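Metal-bound toxin (Helicobacter pylori, PDB 4NRN) probably acts as an RNA-cleaving toxin of the RelE family, paired with an antitoxin, and binds two zinc ions. Local coordinates at residues 2-7 and 29-34; 24-29 and 60-65; 56-61 and 84-89; 69-72 and 77-80. All blocks are in the same frame, centred on the assembly; numbering follows the deposited sequence.

Contact 1: residues 2-7 and 29-34; sequences LTIETS and KVVGNL
Leu34 N donates to Val30 O at 3.1 Å, an ordinary helical bond within the turn whose Leu34 carbonyl meets Leu2; no hydrogen bond joins the two segments themselves. Leu2 meets this turn through one branch: its CD1 lies 4.1 Å from Leu34 O, while the Leu34 side chain heads away toward Leu67 and Tyr69. The closer packing is between Ile4 and Val31. Val31 holds CG1 anti to its own backbone N (chi1 169°), and that single methyl receives three carbons of Ile4: CD1 at 3.8 Å, CG2 at 3.9 Å and CG1 at 4.2 Å. The isoleucine thus lies against one branch of the valine with its whole forked end. In the fold, this is helix 24-35 lying over one face of the mixed sheet at its edge strand 3-6, which runs parallel to strand 77-84. The two segments bury 125 Å² between them; Val31 also packs on Leu78 and Leu80 of the neighbouring strand. Past the strand end, Ser7 serves as N-cap of helix 8-19, its OG hydrogen-bonded to Phe10 N. Leu2, at the other end, is tied by a backbone hydrogen bond to Ala35 of helix 24-35.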
loop_
_atom_site.group_PDB
_atom_site.type_symbol
_atom_site.label_atom_id
_atom_site.label_comp_id
_atom_site.label_asym_id
_atom_site.label_seq_id
_atom_site.Cartn_x
_atom_site.Cartn_y
_atom_site.Cartn_z
ATOM N N LEU A 2 0.208 6.380 -12.626
ATOM C CA LEU A 2 1.236 6.887 -11.729
ATOM C C LEU A 2 2.442 5.954 -11.716
ATOM O O LEU A 2 2.284 4.728 -11.744
ATOM C CB LEU A 2 0.692 7.023 -10.305
ATOM C CG LEU A 2 -0.383 8.076 -10.058
ATOM C CD1 LEU A 2 -0.937 7.925 -8.663
ATOM C CD2 LEU A 2 0.179 9.474 -10.272
ATOM N N THR A 3 3.641 6.534 -11.696
ATOM C CA THR A 3 4.867 5.773 -11.465
ATOM C C THR A 3 4.758 5.114 -10.098
ATOM O O THR A 3 4.261 5.721 -9.153
ATOM C CB THR A 3 6.131 6.668 -11.527
ATOM O OG1 THR A 3 6.363 7.074 -12.882
ATOM C CG2 THR A 3 7.362 5.916 -11.033
ATOM N N ILE A 4 5.182 3.860 -10.006
ATOM C CA ILE A 4 5.069 3.107 -8.763
ATOM C C ILE A 4 6.454 2.872 -8.196
ATOM O O ILE A 4 7.284 2.225 -8.824
ATOM C CB ILE A 4 4.355 1.747 -8.976
ATOM C CG1 ILE A 4 2.964 1.967 -9.563
ATOM C CG2 ILE A 4 4.249 0.966 -7.655
ATOM C CD1 ILE A 4 2.438 0.787 -10.320
ATOM N N GLU A 5 6.709 3.409 -7.014
ATOM C CA GLU A 5 8.020 3.265 -6.402
ATOM C C GLU A 5 7.863 2.740 -4.993
ATOM O O GLU A 5 6.895 3.062 -4.313
ATOM C CB GLU A 5 8.766 4.601 -6.389
ATOM C CG GLU A 5 10.286 4.438 -6.466
ATOM C CD GLU A 5 11.050 5.744 -6.314
ATOM O OE1 GLU A 5 10.438 6.761 -5.924
ATOM O OE2 GLU A 5 12.271 5.750 -6.580
ATOM N N THR A 6 8.818 1.929 -4.556
ATOM C CA THR A 6 8.748 1.349 -3.229
ATOM C C THR A 6 9.849 1.903 -2.339
ATOM O O THR A 6 10.838 2.440 -2.824
ATOM C CB THR A 6 8.867 -0.185 -3.274
ATOM O OG1 THR A 6 10.209 -0.559 -3.621
ATOM C CG2 THR A 6 7.900 -0.767 -4.297
ATOM N N SER A 7 9.658 1.769 -1.031
ATOM C CA SER A 7 10.696 2.053 -0.050
ATOM C C SER A 7 11.533 0.795 0.194
ATOM O O SER A 7 11.162 -0.309 -0.242
ATOM C CB SER A 7 10.059 2.491 1.265
ATOM O OG SER A 7 9.467 1.390 1.937
ATOM N N LYS A 29 -3.266 -6.133 -7.964
ATOM C CA LYS A 29 -4.615 -5.688 -8.270
ATOM C C LYS A 29 -4.914 -4.372 -7.561
ATOM O O LYS A 29 -5.433 -3.436 -8.168
ATOM C CB LYS A 29 -5.624 -6.771 -7.876
ATOM C CG LYS A 29 -7.075 -6.410 -8.129
ATOM C CD LYS A 29 -7.906 -7.659 -8.410
ATOM C CE LYS A 29 -7.885 -8.641 -7.248
ATOM N NZ LYS A 29 -8.914 -8.308 -6.228
ATOM N N VAL A 30 -4.563 -4.298 -6.280
ATOM C CA VAL A 30 -4.741 -3.070 -5.501
ATOM C C VAL A 30 -3.817 -1.925 -5.952
ATOM O O VAL A 30 -4.266 -0.791 -6.128
ATOM C CB VAL A 30 -4.566 -3.327 -3.976
ATOM C CG1 VAL A 30 -4.821 -2.042 -3.180
ATOM C CG2 VAL A 30 -5.498 -4.443 -3.503
ATOM N N VAL A 31 -2.530 -2.214 -6.128
ATOM C CA VAL A 31 -1.575 -1.177 -6.539
ATOM C C VAL A 31 -1.879 -0.650 -7.939
ATOM O O VAL A 31 -1.690 0.539 -8.218
ATOM C CB VAL A 31 -0.136 -1.691 -6.517
ATOM C CG1 VAL A 31 0.787 -0.693 -7.214
ATOM C CG2 VAL A 31 0.308 -1.941 -5.079
ATOM N N GLY A 32 -2.348 -1.541 -8.812
ATOM C CA GLY A 32 -2.770 -1.159 -10.147
ATOM C C GLY A 32 -3.836 -0.081 -10.132
ATOM O O GLY A 32 -3.649 0.983 -10.728
ATOM N N ASN A 33 -4.952 -0.348 -9.457
ATOM C CA ASN A 33 -6.035 0.632 -9.349
ATOM C C ASN A 33 -5.576 1.940 -8.742
ATOM O O ASN A 33 -5.870 3.019 -9.262
ATOM C CB ASN A 33 -7.190 0.090 -8.512
ATOM C CG ASN A 33 -8.193 -0.665 -9.339
ATOM O OD1 ASN A 33 -8.417 -0.343 -10.507
ATOM N ND2 ASN A 33 -8.808 -1.678 -8.740
ATOM N N LEU A 34 -4.863 1.843 -7.626
ATOM C CA LEU A 34 -4.362 3.039 -6.966
ATOM C C LEU A 34 -3.602 3.920 -7.973
ATOM O O LEU A 34 -3.880 5.122 -8.099
ATOM C CB LEU A 34 -3.489 2.660 -5.764
ATOM C CG LEU A 34 -4.268 2.190 -4.527
ATOM C CD1 LEU A 34 -3.334 1.788 -3.392
ATOM C CD2 LEU A 34 -5.228 3.274 -4.054
#

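Contact 2: residues 24-29 and 60-65; sequences LKLLYK and HLKPDL. With ZN (zinc ion), chain C.
Leu26 reaches from the helix toward the corner at Leu61 and Lys62; both its methyls lie against Leu61 O, and CD2 also meets the Lys62 side chain. With CG anti to the backbone N (chi1 173°), its CD2 comes within 3.7 Å of Leu61 O, and CD1 is 4.0 Å from the same oxygen. The Lys62 side chain, extended beyond CG, crosses the tip of Leu26 at a slant: Lys62 CE lies 3.7 Å from Leu26 CD2, so the lysine's aliphatic part covers the leucine at the exposed side of the contact. One helical position further on, Leu27 turns to the buried side, where its CD1 meets Leu61 CD2 at 4.1 Å. The two helix leucines therefore address Leu61 differently, Leu26 chiefly its carbonyl and Leu27 its side-chain branch. The corner they pack against is a classic beta bulge, two residues, Leu61 and Lys62, set against the single Leu65, whose O accepts from both backbone N atoms; it lies where the chain leaves strand 56-60 and turns back into strand 65-72. Just before the bulge, His60 points to the other side and binds a zinc ion through NE2 at 2.0 Å, a site completed by His47 and Glu58. The opposite ring nitrogen, ND1, donates to Pro63 O at 3.1 Å with an N-H...O angle of 140°. That oxygen lies close to the imidazole plane, although the donor stands well above the carbonyl plane, and the bond and the metal together restrain the ring's rotation.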
loop_
_atom_site.group_PDB
_atom_site.type_symbol
_atom_site.label_atom_id
_atom_site.label_comp_id
_atom_site.label_asym_id
_atom_site.label_seq_id
_atom_site.Cartn_x
_atom_site.Cartn_y
_atom_site.Cartn_z
ATOM N N LEU A 24 0.856 -12.393 -4.353
ATOM C CA LEU A 24 1.274 -11.127 -4.949
ATOM C C LEU A 24 0.190 -10.547 -5.855
ATOM O O LEU A 24 0.116 -9.344 -6.076
ATOM C CB LEU A 24 2.587 -11.305 -5.710
ATOM C CG LEU A 24 3.793 -11.464 -4.778
ATOM C CD1 LEU A 24 4.983 -12.085 -5.494
ATOM C CD2 LEU A 24 4.168 -10.130 -4.161
ATOM N N LYS A 25 -0.669 -11.409 -6.368
ATOM C CA LYS A 25 -1.718 -10.964 -7.265
ATOM C C LYS A 25 -2.716 -10.062 -6.532
ATOM O O LYS A 25 -3.366 -9.204 -7.147
ATOM C CB LYS A 25 -2.393 -12.174 -7.920
ATOM C CG LYS A 25 -1.428 -13.019 -8.770
ATOM C CD LYS A 25 -1.956 -14.442 -9.041
ATOM C CE LYS A 25 -0.823 -15.383 -9.472
ATOM N NZ LYS A 25 -1.191 -16.831 -9.420
ATOM N N LEU A 26 -2.829 -10.254 -5.220
ATOM C CA LEU A 26 -3.657 -9.377 -4.401
ATOM C C LEU A 26 -3.074 -7.972 -4.440
ATOM O O LEU A 26 -3.794 -6.995 -4.609
ATOM C CB LEU A 26 -3.706 -9.882 -2.960
ATOM C CG LEU A 26 -4.388 -9.026 -1.882
ATOM C CD1 LEU A 26 -5.725 -8.464 -2.358
ATOM C CD2 LEU A 26 -4.570 -9.841 -0.598
ATOM N N LEU A 27 -1.756 -7.895 -4.292
ATOM C CA LEU A 27 -1.024 -6.632 -4.338
ATOM C C LEU A 27 -1.101 -5.949 -5.704
ATOM O O LEU A 27 -1.385 -4.752 -5.777
ATOM C CB LEU A 27 0.448 -6.853 -3.950
ATOM C CG LEU A 27 1.343 -5.615 -3.984
ATOM C CD1 LEU A 27 0.973 -4.669 -2.865
ATOM C CD2 LEU A 27 2.806 -6.021 -3.891
ATOM N N TYR A 28 -0.835 -6.704 -6.775
ATOM C CA TYR A 28 -0.857 -6.149 -8.134
ATOM C C TYR A 28 -2.196 -5.504 -8.434
ATOM O O TYR A 28 -2.258 -4.479 -9.098
ATOM C CB TYR A 28 -0.635 -7.221 -9.209
ATOM C CG TYR A 28 0.566 -8.127 -9.060
ATOM C CD1 TYR A 28 1.777 -7.657 -8.558
ATOM C CD2 TYR A 28 0.497 -9.452 -9.468
ATOM C CE1 TYR A 28 2.882 -8.505 -8.438
ATOM C CE2 TYR A 28 1.587 -10.301 -9.352
ATOM C CZ TYR A 28 2.775 -9.824 -8.842
ATOM O OH TYR A 28 3.852 -10.673 -8.737
ATOM N N LYS A 29 -3.266 -6.133 -7.964
ATOM C CA LYS A 29 -4.615 -5.688 -8.270
ATOM C C LYS A 29 -4.914 -4.372 -7.561
ATOM O O LYS A 29 -5.433 -3.436 -8.168
ATOM C CB LYS A 29 -5.624 -6.771 -7.876
ATOM C CG LYS A 29 -7.075 -6.410 -8.129
ATOM C CD LYS A 29 -7.906 -7.659 -8.410
ATOM C CE LYS A 29 -7.885 -8.641 -7.248
ATOM N NZ LYS A 29 -8.914 -8.308 -6.228
ATOM N N HIS A 60 -6.607 -1.496 3.172
ATOM C CA HIS A 60 -6.769 -2.802 3.784
ATOM C C HIS A 60 -6.793 -3.900 2.718
ATOM O O HIS A 60 -7.832 -4.154 2.118
ATOM C CB HIS A 60 -8.043 -2.815 4.627
ATOM C CG HIS A 60 -7.927 -2.027 5.894
ATOM N ND1 HIS A 60 -7.916 -2.616 7.142
ATOM C CD2 HIS A 60 -7.793 -0.697 6.112
ATOM C CE1 HIS A 60 -7.790 -1.686 8.069
ATOM N NE2 HIS A 60 -7.714 -0.511 7.469
ATOM N N LEU A 61 -5.641 -4.525 2.471
ATOM C CA LEU A 61 -5.542 -5.643 1.533
ATOM C C LEU A 61 -6.252 -6.855 2.129
ATOM O O LEU A 61 -6.853 -7.678 1.424
ATOM C CB LEU A 61 -4.077 -5.969 1.241
ATOM C CG LEU A 61 -3.433 -5.237 0.062
ATOM C CD1 LEU A 61 -3.591 -3.748 0.237
ATOM C CD2 LEU A 61 -1.963 -5.624 -0.097
ATOM N N LYS A 62 -6.145 -6.951 3.445
ATOM C CA LYS A 62 -6.947 -7.845 4.253
ATOM C C LYS A 62 -7.230 -7.035 5.515
ATOM O O LYS A 62 -6.472 -6.124 5.836
ATOM C CB LYS A 62 -6.169 -9.122 4.570
ATOM C CG LYS A 62 -5.747 -9.923 3.334
ATOM C CD LYS A 62 -4.935 -11.158 3.711
ATOM C CE LYS A 62 -4.229 -11.757 2.499
ATOM N NZ LYS A 62 -3.289 -12.860 2.867
ATOM N N PRO A 63 -8.326 -7.334 6.225
ATOM C CA PRO A 63 -8.681 -6.475 7.364
ATOM C C PRO A 63 -7.518 -6.167 8.321
ATOM O O PRO A 63 -7.552 -5.123 8.978
ATOM C CB PRO A 63 -9.796 -7.261 8.058
ATOM C CG PRO A 63 -10.437 -8.028 6.932
ATOM C CD PRO A 63 -9.306 -8.416 6.019
ATOM N N ASP A 64 -6.506 -7.031 8.393
ATOM C CA ASP A 64 -5.262 -6.673 9.092
ATOM C C ASP A 64 -3.971 -6.972 8.293
ATOM O O ASP A 64 -2.984 -7.445 8.850
ATOM C CB ASP A 64 -5.201 -7.277 10.502
ATOM C CG ASP A 64 -4.195 -6.561 11.403
ATOM O OD1 ASP A 64 -3.788 -5.434 11.058
ATOM O OD2 ASP A 64 -3.807 -7.119 12.455
ATOM N N LEU A 65 -4.005 -6.700 6.988
ATOM C CA LEU A 65 -2.795 -6.563 6.172
ATOM C C LEU A 65 -2.884 -5.243 5.414
ATOM O O LEU A 65 -3.616 -5.124 4.428
ATOM C CB LEU A 65 -2.618 -7.714 5.179
ATOM C CG LEU A 65 -1.506 -7.465 4.144
ATOM C CD1 LEU A 65 -0.124 -7.605 4.763
ATOM C CD2 LEU A 65 -1.638 -8.389 2.940
HETATM ZN ZN ZN C . -7.415 1.232 8.375
#

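Contact 3: residues 56-61 and 84-89; sequences FRECHL and GSHSEL. With ZN (zinc ion), chain D; ZN (zinc ion), chain C.
Glu58 sets CG anti to its backbone N (chi1 -161°) and runs on extended, while His86 holds CG beside its own N (chi1 -74°); these choices carry carboxylate and imidazole to a binuclear zinc site of this RelE-family toxin, between strand 56-60 and the C-terminal helix 86-89. Glu58 OE2 is the bridge, 2.4 Å from the zinc ion that His60 also binds and 2.7 Å from the second. His86 NE2 binds that second zinc ion at 2.5 Å, the metal lying in the plane of the ring, and a water is a further ligand at 2.4 Å. His47 completes the protein ligands of the first ion. His60 and His86 approach through their CE1 atoms, 4.0 Å apart; the ring planes are inclined at 52°, an oblique meeting. His86 is predicted to be the proton donor, and its other ring nitrogen, ND1, is hydrogen-bonded to Asp64 OD1, so metal and carboxylate hold the ring from two edges. The short helix 86-89 that carries it begins with a capping box formed by Ser85 and Glu88. In it Glu88 N donates to Ser85 OG at 3.1 Å, and Ser85 N returns a weak bond to Glu88 OE1 at 3.4 Å.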
loop_
_atom_site.group_PDB
_atom_site.type_symbol
_atom_site.label_atom_id
_atom_site.label_comp_id
_atom_site.label_asym_id
_atom_site.label_seq_id
_atom_site.Cartn_x
_atom_site.Cartn_y
_atom_site.Cartn_z
ATOM N N PHE A 56 0.007 10.345 3.919
ATOM C CA PHE A 56 0.005 8.891 3.908
ATOM C C PHE A 56 -1.430 8.367 3.924
ATOM O O PHE A 56 -2.282 8.899 4.633
ATOM C CB PHE A 56 0.753 8.331 5.121
ATOM C CG PHE A 56 2.247 8.344 4.982
ATOM C CD1 PHE A 56 2.845 8.479 3.739
ATOM C CD2 PHE A 56 3.055 8.183 6.092
ATOM C CE1 PHE A 56 4.218 8.480 3.610
ATOM C CE2 PHE A 56 4.434 8.177 5.969
ATOM C CZ PHE A 56 5.012 8.328 4.727
ATOM N N ARG A 57 -1.686 7.321 3.142
ATOM C CA ARG A 57 -2.968 6.625 3.177
ATOM C C ARG A 57 -2.776 5.163 3.540
ATOM O O ARG A 57 -1.659 4.633 3.508
ATOM C CB ARG A 57 -3.721 6.748 1.850
ATOM C CG ARG A 57 -4.096 8.167 1.479
ATOM C CD ARG A 57 -5.016 8.186 0.270
ATOM N NE ARG A 57 -6.349 7.684 0.582
ATOM C CZ ARG A 57 -7.372 8.453 0.946
ATOM N NH1 ARG A 57 -7.220 9.771 1.058
ATOM N NH2 ARG A 57 -8.550 7.910 1.215
ATOM N N GLU A 58 -3.886 4.519 3.871
ATOM C CA GLU A 58 -3.864 3.177 4.405
ATOM C C GLU A 58 -4.921 2.352 3.692
ATOM O O GLU A 58 -6.107 2.680 3.726
ATOM C CB GLU A 58 -4.160 3.242 5.903
ATOM C CG GLU A 58 -3.746 2.031 6.687
ATOM C CD GLU A 58 -4.034 2.211 8.162
ATOM O OE1 GLU A 58 -3.075 2.398 8.941
ATOM O OE2 GLU A 58 -5.224 2.188 8.543
ATOM N N CYS A 59 -4.483 1.284 3.039
ATOM C CA CYS A 59 -5.387 0.403 2.321
ATOM C C CYS A 59 -5.409 -0.959 2.990
ATOM O O CYS A 59 -4.364 -1.506 3.338
ATOM C CB CYS A 59 -4.963 0.248 0.852
ATOM S SG CYS A 59 -6.223 -0.585 -0.091
ATOM N N HIS A 60 -6.607 -1.496 3.172
ATOM C CA HIS A 60 -6.769 -2.802 3.784
ATOM C C HIS A 60 -6.793 -3.900 2.718
ATOM O O HIS A 60 -7.832 -4.154 2.118
ATOM C CB HIS A 60 -8.043 -2.815 4.627
ATOM C CG HIS A 60 -7.927 -2.027 5.894
ATOM N ND1 HIS A 60 -7.916 -2.616 7.142
ATOM C CD2 HIS A 60 -7.793 -0.697 6.112
ATOM C CE1 HIS A 60 -7.790 -1.686 8.069
ATOM N NE2 HIS A 60 -7.714 -0.511 7.469
ATOM N N LEU A 61 -5.641 -4.525 2.471
ATOM C CA LEU A 61 -5.542 -5.643 1.533
ATOM C C LEU A 61 -6.252 -6.855 2.129
ATOM O O LEU A 61 -6.853 -7.678 1.424
ATOM C CB LEU A 61 -4.077 -5.969 1.241
ATOM C CG LEU A 61 -3.433 -5.237 0.062
ATOM C CD1 LEU A 61 -3.591 -3.748 0.237
ATOM C CD2 LEU A 61 -1.963 -5.624 -0.097
ATOM N N GLY A 84 2.098 -4.684 5.986
ATOM C CA GLY A 84 2.114 -5.507 7.182
ATOM C C GLY A 84 0.905 -5.291 8.064
ATOM O O GLY A 84 -0.027 -4.589 7.688
ATOM N N SER A 85 0.913 -5.904 9.244
ATOM C CA SER A 85 -0.197 -5.746 10.178
ATOM C C SER A 85 -0.085 -4.431 10.942
ATOM O O SER A 85 0.948 -3.762 10.899
ATOM C CB SER A 85 -0.246 -6.916 11.160
ATOM O OG SER A 85 0.823 -6.828 12.087
ATOM N N HIS A 86 -1.155 -4.060 11.639
ATOM C CA HIS A 86 -1.108 -2.897 12.515
ATOM C C HIS A 86 0.038 -3.063 13.507
ATOM O O HIS A 86 0.860 -2.162 13.684
ATOM C CB HIS A 86 -2.426 -2.732 13.267
ATOM C CG HIS A 86 -3.543 -2.216 12.419
ATOM N ND1 HIS A 86 -4.498 -3.039 11.863
ATOM C CD2 HIS A 86 -3.866 -0.957 12.037
ATOM C CE1 HIS A 86 -5.357 -2.314 11.172
ATOM N NE2 HIS A 86 -4.995 -1.046 11.260
ATOM N N SER A 87 0.092 -4.231 14.141
ATOM C CA SER A 87 1.120 -4.533 15.128
ATOM C C SER A 87 2.530 -4.356 14.571
ATOM O O SER A 87 3.418 -3.866 15.262
ATOM C CB SER A 87 0.938 -5.954 15.671
ATOM O OG SER A 87 -0.335 -6.114 16.274
ATOM N N GLU A 88 2.729 -4.746 13.316
ATOM C CA GLU A 88 4.053 -4.680 12.703
ATOM C C GLU A 88 4.473 -3.289 12.243
ATOM O O GLU A 88 5.660 -2.971 12.232
ATOM C CB GLU A 88 4.146 -5.650 11.531
ATOM C CG GLU A 88 4.533 -7.030 11.943
ATOM C CD GLU A 88 4.104 -8.053 10.936
ATOM O OE1 GLU A 88 3.804 -7.659 9.787
ATOM O OE2 GLU A 88 4.057 -9.248 11.296
ATOM N N LEU A 89 3.514 -2.468 11.844
ATOM C CA LEU A 89 3.853 -1.170 11.286
ATOM C C LEU A 89 3.885 -0.085 12.360
ATOM O O LEU A 89 4.635 0.888 12.256
ATOM C CB LEU A 89 2.858 -0.798 10.184
ATOM C CG LEU A 89 3.100 -1.324 8.769
ATOM C CD1 LEU A 89 3.550 -2.766 8.782
ATOM C CD2 LEU A 89 1.834 -1.163 7.948
HETATM ZN ZN ZN D . -6.076 1.227 10.940
HETATM ZN ZN ZN C . -7.415 1.232 8.375
HETATM O O HOH W 1 -5.487 2.947 12.500
#

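Contact 4: residues 69-72 and 77-80; sequences YQIK and TLFL
Leu78 CD1 is the apolar centre, a single methyl set between two side chains of the facing strand: Tyr69 CD1 at 3.6 Å and Ile71 CG1 at 3.9 Å. Tyr69 takes the crowded position, with CG between the backbone N and the carbonyl carbon (chi1 67°), which brings CD1 of its ring obliquely to that methyl. Beside it Leu80 adds CD2, 4.2 Å from Tyr69 CB. On the other face of the sheet Gln70 lies next to Phe79, its OE1 3.8 Å from Phe79 CD2 and its amide plane turned 68° from the ring. Four backbone bonds join the strands at two antiparallel hydrogen-bonded pairs. At the first, Gln70 N reaches Phe79 O at 2.8 Å and Phe79 N reaches Gln70 O at 2.6 Å; at the second, Lys72 N to Thr77 O measures 2.6 Å and Thr77 N to Lys72 O 3.0 Å. Strands 65-72 and 77-84 thus form a beta hairpin, its strand directions 161° apart here. Outside the hairpin, Tyr69 OH is hydrogen-bonded to Asp46 OD1. Leu78 packs on Ala35, so this face lies under helix 24-35, while strand 3-6 borders the 77-84 strand and strand 56-60 borders the 65-72 strand.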
loop_
_atom_site.group_PDB
_atom_site.type_symbol
_atom_site.label_atom_id
_atom_site.label_comp_id
_atom_site.label_asym_id
_atom_site.label_seq_id
_atom_site.Cartn_x
_atom_site.Cartn_y
_atom_site.Cartn_z
ATOM N N TYR A 69 0.649 3.802 1.743
ATOM C CA TYR A 69 1.160 4.376 0.509
ATOM C C TYR A 69 0.992 5.868 0.513
ATOM O O TYR A 69 0.260 6.429 1.329
ATOM C CB TYR A 69 0.443 3.797 -0.714
ATOM C CG TYR A 69 -1.020 4.176 -0.802
ATOM C CD1 TYR A 69 -1.426 5.323 -1.476
ATOM C CD2 TYR A 69 -1.998 3.386 -0.195
ATOM C CE1 TYR A 69 -2.762 5.661 -1.551
ATOM C CE2 TYR A 69 -3.334 3.722 -0.262
ATOM C CZ TYR A 69 -3.712 4.860 -0.944
ATOM O OH TYR A 69 -5.050 5.192 -1.009
ATOM N N GLN A 70 1.676 6.508 -0.420
ATOM C CA GLN A 70 1.661 7.950 -0.506
ATOM C C GLN A 70 1.598 8.288 -1.972
ATOM O O GLN A 70 2.414 7.808 -2.750
ATOM C CB GLN A 70 2.930 8.518 0.122
ATOM C CG GLN A 70 2.916 10.028 0.246
ATOM C CD GLN A 70 4.267 10.596 0.616
ATOM O OE1 GLN A 70 5.236 9.860 0.815
ATOM N NE2 GLN A 70 4.339 11.916 0.712
ATOM N N ILE A 71 0.614 9.081 -2.369
ATOM C CA ILE A 71 0.615 9.585 -3.731
ATOM C C ILE A 71 1.331 10.916 -3.756
ATOM O O ILE A 71 0.979 11.829 -3.004
ATOM C CB ILE A 71 -0.804 9.760 -4.316
ATOM C CG1 ILE A 71 -1.489 8.405 -4.515
ATOM C CG2 ILE A 71 -0.738 10.500 -5.647
ATOM C CD1 ILE A 71 -2.718 8.483 -5.410
ATOM N N LYS A 72 2.353 11.011 -4.601
ATOM C CA LYS A 72 3.087 12.253 -4.821
ATOM C C LYS A 72 2.734 12.804 -6.199
ATOM O O LYS A 72 3.489 12.622 -7.151
ATOM C CB LYS A 72 4.593 11.996 -4.754
ATOM C CG LYS A 72 5.067 11.336 -3.471
ATOM C CD LYS A 72 5.445 12.371 -2.434
ATOM C CE LYS A 72 6.802 12.982 -2.743
ATOM N NZ LYS A 72 7.045 14.216 -1.948
ATOM N N THR A 77 3.732 10.133 -8.862
ATOM C CA THR A 77 4.247 8.914 -8.253
ATOM C C THR A 77 3.384 8.375 -7.114
ATOM O O THR A 77 2.967 9.113 -6.225
ATOM C CB THR A 77 5.713 9.099 -7.769
ATOM O OG1 THR A 77 6.569 9.271 -8.905
ATOM C CG2 THR A 77 6.185 7.879 -6.988
ATOM N N LEU A 78 3.117 7.072 -7.174
ATOM C CA LEU A 78 2.534 6.326 -6.069
ATOM C C LEU A 78 3.678 5.665 -5.317
ATOM O O LEU A 78 4.402 4.847 -5.883
ATOM C CB LEU A 78 1.560 5.266 -6.600
ATOM C CG LEU A 78 1.083 4.190 -5.623
ATOM C CD1 LEU A 78 0.062 4.781 -4.662
ATOM C CD2 LEU A 78 0.500 3.001 -6.376
ATOM N N PHE A 79 3.843 6.023 -4.048
ATOM C CA PHE A 79 4.957 5.533 -3.236
ATOM C C PHE A 79 4.481 4.445 -2.264
ATOM O O PHE A 79 3.656 4.711 -1.396
ATOM C CB PHE A 79 5.565 6.721 -2.474
ATOM C CG PHE A 79 6.872 6.418 -1.772
ATOM C CD1 PHE A 79 7.945 5.872 -2.463
ATOM C CD2 PHE A 79 7.040 6.734 -0.428
ATOM C CE1 PHE A 79 9.149 5.617 -1.815
ATOM C CE2 PHE A 79 8.241 6.490 0.221
ATOM C CZ PHE A 79 9.289 5.927 -0.471
ATOM N N LEU A 80 4.981 3.220 -2.413
ATOM C CA LEU A 80 4.604 2.139 -1.493
ATOM C C LEU A 80 5.533 2.101 -0.273
ATOM O O LEU A 80 6.726 1.804 -0.389
ATOM C CB LEU A 80 4.532 0.780 -2.214
ATOM C CG LEU A 80 3.786 0.771 -3.559
ATOM C CD1 LEU A 80 3.777 -0.616 -4.201
ATOM C CD2 LEU A 80 2.374 1.302 -3.421
#

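Helix 24-35 links contacts 1 and 2, whose centres lie 12 Å apart; between them Val30 CG1 packs at 4.0 Å on Leu61 CD1. Contact 4 supplies the strands beneath contact 1, where Thr3 O and Leu78 N, 2.7 Å apart, probably form a hydrogen bond that joins the edge strand to the hairpin. Its other border meets contact 3 through Arg57 N and Tyr69 O at 2.8 Å. Contacts 2 and 3 share His60 and one zinc ion, and Asp64 OD1 of contact 2 lies 2.6 Å from His86 ND1 of contact 3. The metal site is thus framed by contacts 2 and 3, whereas Leu34 in contact 1 remains about 12 Å from a zinc ion, measured from its side chain.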